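Local coordinates for probable transcriptional regulator (Pseudomonas aeruginosa, PDB 2ESN), which probably regulates transcription as a LysR-type factor, with a helix-turn-helix domain for binding DNA and a separate domain for sensing a small-molecule effector, at residues R25-A30 against N62-T67. Numbering follows the deposited sequence.
Sequences RNVGTA and NRMQPT
Arg25 leaves helix 15-24 with positive phi (53°), its chain bending at chi2 so that the guanidinium lies against Pro66. Pro66 CG sits over one face of the guanidinium, 3.3 Å above its plane and offset toward the rim, the two side chains crossing at about a right angle, while Arg25 NE bonds back to Tyr22 O. Arg25 NH1 donates (3.0 Å) to a water that also accepts from Arg63 NE and donates to Met64 O and Gln65 OE1, joining two arginines whose like charges it may screen. Met64 N donates to Arg25 O at 2.7 Å, nearly straight (163°) but from above the carbonyl plane. Asn26 OD1 caps helix 27-34 by accepting from Thr29 N (2.9 Å) and also takes Thr29 OG1 on a lone pair, so two donors hold it. Asn26 ND2 gives a weak bond to Asn62 O and lies beside Asn62 CG, the amide planes nearly perpendicular (86°); a second water links that oxygen to Val27 N. Val27 CG1 rests obliquely on Met64 CG (4.1 Å). In this winged helix-turn-helix domain the link between helices 15-24 and 27-34 meets the second wing strand, Met64 passing inward to Leu21, Leu45 of helix 38-52 and Phe57 of strand 57-60.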
ATOM      1  N   ARG C  25       5.350  33.296 -28.605  1.00 39.30           N
ATOM      2  CA  ARG C  25       4.627  34.550 -28.891  1.00 38.89           C
ATOM      3  C   ARG C  25       4.936  35.199 -30.249  1.00 37.46           C
ATOM      4  O   ARG C  25       4.750  36.390 -30.440  1.00 37.46           O
ATOM      5  CB  ARG C  25       4.713  35.549 -27.709  1.00 40.37           C
ATOM      6  CG  ARG C  25       3.531  35.365 -26.685  1.00 43.79           C
ATOM      7  CD  ARG C  25       4.058  34.671 -25.546  1.00 45.64           C
ATOM      8  NE  ARG C  25       3.181  34.333 -24.413  1.00 44.48           N
ATOM      9  CZ  ARG C  25       2.642  35.171 -23.529  1.00 43.17           C
ATOM     10  NH1 ARG C  25       2.661  36.480 -23.695  1.00 40.52           N
ATOM     11  NH2 ARG C  25       2.028  34.678 -22.474  1.00 43.34           N
ATOM     12  N   ASN C  26       5.355  34.372 -31.190  1.00 36.59           N
ATOM     13  CA  ASN C  26       5.773  34.774 -32.507  1.00 37.68           C
ATOM     14  C   ASN C  26       5.525  33.569 -33.428  1.00 37.31           C
ATOM     15  O   ASN C  26       5.927  32.441 -33.100  1.00 37.84           O
ATOM     16  CB  ASN C  26       7.280  35.138 -32.448  1.00 39.22           C
ATOM     17  CG  ASN C  26       7.864  35.382 -33.808  1.00 40.24           C
ATOM     18  OD1 ASN C  26       8.424  34.495 -34.377  1.00 43.59           O
ATOM     19  ND2 ASN C  26       7.664  36.566 -34.355  1.00 44.45           N
ATOM     20  N   VAL C  27       4.855  33.793 -34.555  1.00 36.95           N
ATOM     21  CA  VAL C  27       4.492  32.693 -35.447  1.00 38.47           C
ATOM     22  C   VAL C  27       5.650  32.093 -36.195  1.00 38.72           C
ATOM     23  O   VAL C  27       5.652  30.894 -36.462  1.00 39.36           O
ATOM     24  CB  VAL C  27       3.273  33.000 -36.445  1.00 38.60           C
ATOM     25  CG1 VAL C  27       2.018  33.390 -35.664  1.00 36.81           C
ATOM     26  CG2 VAL C  27       3.611  34.061 -37.457  1.00 41.53           C
ATOM     27  N   GLY C  28       6.647  32.902 -36.541  1.00 38.37           N
ATOM     28  CA  GLY C  28       7.804  32.341 -37.229  1.00 37.21           C
ATOM     29  C   GLY C  28       8.601  31.375 -36.400  1.00 36.26           C
ATOM     30  O   GLY C  28       8.931  30.273 -36.856  1.00 36.43           O
ATOM     31  N   THR C  29       8.909  31.726 -35.174  1.00 35.29           N
ATOM     32  CA  THR C  29       9.588  30.704 -34.359  1.00 37.16           C
ATOM     33  C   THR C  29       8.748  29.529 -33.848  1.00 37.75           C
ATOM     34  O   THR C  29       9.285  28.455 -33.555  1.00 37.13           O
ATOM     35  CB  THR C  29      10.346  31.288 -33.219  1.00 37.22           C
ATOM     36  OG1 THR C  29       9.502  32.208 -32.498  1.00 39.74           O
ATOM     37  CG2 THR C  29      11.645  32.031 -33.802  1.00 37.02           C
ATOM     38  N   ALA C  30       7.433  29.728 -33.690  1.00 39.27           N
ATOM     39  CA  ALA C  30       6.580  28.611 -33.273  1.00 37.71           C
ATOM     40  C   ALA C  30       6.562  27.636 -34.446  1.00 38.78           C
ATOM     41  O   ALA C  30       6.710  26.430 -34.244  1.00 39.49           O
ATOM     42  CB  ALA C  30       5.132  29.114 -32.935  1.00 37.56           C
ATOM     43  N   ASN C  62       5.004  41.561 -34.854  1.00 38.98           N
ATOM     44  CA  ASN C  62       5.100  40.132 -34.908  1.00 38.39           C
ATOM     45  C   ASN C  62       4.855  39.559 -33.533  1.00 37.23           C
ATOM     46  O   ASN C  62       5.060  38.398 -33.326  1.00 35.64           O
ATOM     47  CB  ASN C  62       6.459  39.672 -35.485  1.00 38.49           C
ATOM     48  CG  ASN C  62       7.630  40.042 -34.592  1.00 39.70           C
ATOM     49  OD1 ASN C  62       7.494  40.160 -33.373  1.00 39.32           O
ATOM     50  ND2 ASN C  62       8.796  40.231 -35.204  1.00 41.71           N
ATOM     51  N   ARG C  63       4.448  40.390 -32.576  1.00 37.10           N
ATOM     52  CA  ARG C  63       4.250  39.899 -31.233  1.00 38.26           C
ATOM     53  C   ARG C  63       2.788  39.357 -31.072  1.00 38.80           C
ATOM     54  O   ARG C  63       1.848  40.056 -31.342  1.00 37.24           O
ATOM     55  CB  ARG C  63       4.539  41.012 -30.225  1.00 39.32           C
ATOM     56  CG  ARG C  63       3.761  40.951 -28.976  1.00 44.44           C
ATOM     57  CD  ARG C  63       4.542  41.426 -27.771  1.00 53.06           C
ATOM     58  NE  ARG C  63       4.915  40.216 -27.039  1.00 58.39           N
ATOM     59  CZ  ARG C  63       6.145  39.770 -26.782  1.00 55.22           C
ATOM     60  NH1 ARG C  63       6.251  38.610 -26.149  1.00 48.12           N
ATOM     61  NH2 ARG C  63       7.241  40.468 -27.126  1.00 57.16           N
ATOM     62  N   MET C  64       2.644  38.103 -30.639  1.00 39.23           N
ATOM     63  CA  MET C  64       1.323  37.491 -30.492  1.00 39.39           C
ATOM     64  C   MET C  64       0.929  37.486 -29.035  1.00 39.73           C
ATOM     65  O   MET C  64       1.516  36.776 -28.223  1.00 40.51           O
ATOM     66  CB  MET C  64       1.293  36.096 -31.155  1.00 39.03           C
ATOM     67  CG  MET C  64       1.606  36.166 -32.677  1.00 32.56           C
ATOM     68  SD  MET C  64       0.461  36.877 -33.769  1.00 20.50           S
ATOM     69  CE  MET C  64      -0.828  35.641 -33.572  1.00 35.27           C
ATOM     70  N   GLN C  65      -0.051  38.303 -28.715  1.00 39.21           N
ATOM     71  CA  GLN C  65      -0.479  38.491 -27.363  1.00 41.95           C
ATOM     72  C   GLN C  65      -1.738  37.654 -27.071  1.00 42.59           C
ATOM     73  O   GLN C  65      -2.765  37.848 -27.736  1.00 42.58           O
ATOM     74  CB  GLN C  65      -0.803  39.966 -27.154  1.00 41.32           C
ATOM     75  CG  GLN C  65      -1.111  40.312 -25.710  1.00 50.17           C
ATOM     76  CD  GLN C  65       0.059  40.001 -24.719  1.00 57.82           C
ATOM     77  OE1 GLN C  65       1.273  40.124 -25.064  1.00 59.24           O
ATOM     78  NE2 GLN C  65      -0.312  39.599 -23.482  1.00 56.85           N
ATOM     79  N   PRO C  66      -1.658  36.735 -26.084  1.00 43.70           N
ATOM     80  CA  PRO C  66      -2.713  35.821 -25.703  1.00 44.48           C
ATOM     81  C   PRO C  66      -3.922  36.551 -25.090  1.00 45.92           C
ATOM     82  O   PRO C  66      -3.738  37.439 -24.260  1.00 46.73           O
ATOM     83  CB  PRO C  66      -2.039  34.900 -24.670  1.00 43.97           C
ATOM     84  CG  PRO C  66      -0.834  35.578 -24.209  1.00 44.26           C
ATOM     85  CD  PRO C  66      -0.422  36.516 -25.297  1.00 45.39           C
ATOM     86  N   THR C  67      -5.134  36.205 -25.518  1.00 46.28           N
ATOM     87  CA  THR C  67      -6.362  36.672 -24.837  1.00 47.14           C
ATOM     88  C   THR C  67      -6.327  36.088 -23.404  1.00 48.65           C
ATOM     89  O   THR C  67      -5.488  35.226 -23.093  1.00 47.10           O
ATOM     90  CB  THR C  67      -7.655  36.233 -25.581  1.00 47.21           C
ATOM     91  OG1 THR C  67      -7.718  34.800 -25.654  1.00 43.31           O
ATOM     92  CG2 THR C  67      -7.733  36.831 -27.032  1.00 46.37           C
TER
HETATM   93  O   HOH W   1       2.901  38.447 -25.970  1.00 47.11           O
HETATM   94  O   HOH W   2       4.497  36.573 -35.222  1.00 42.04           O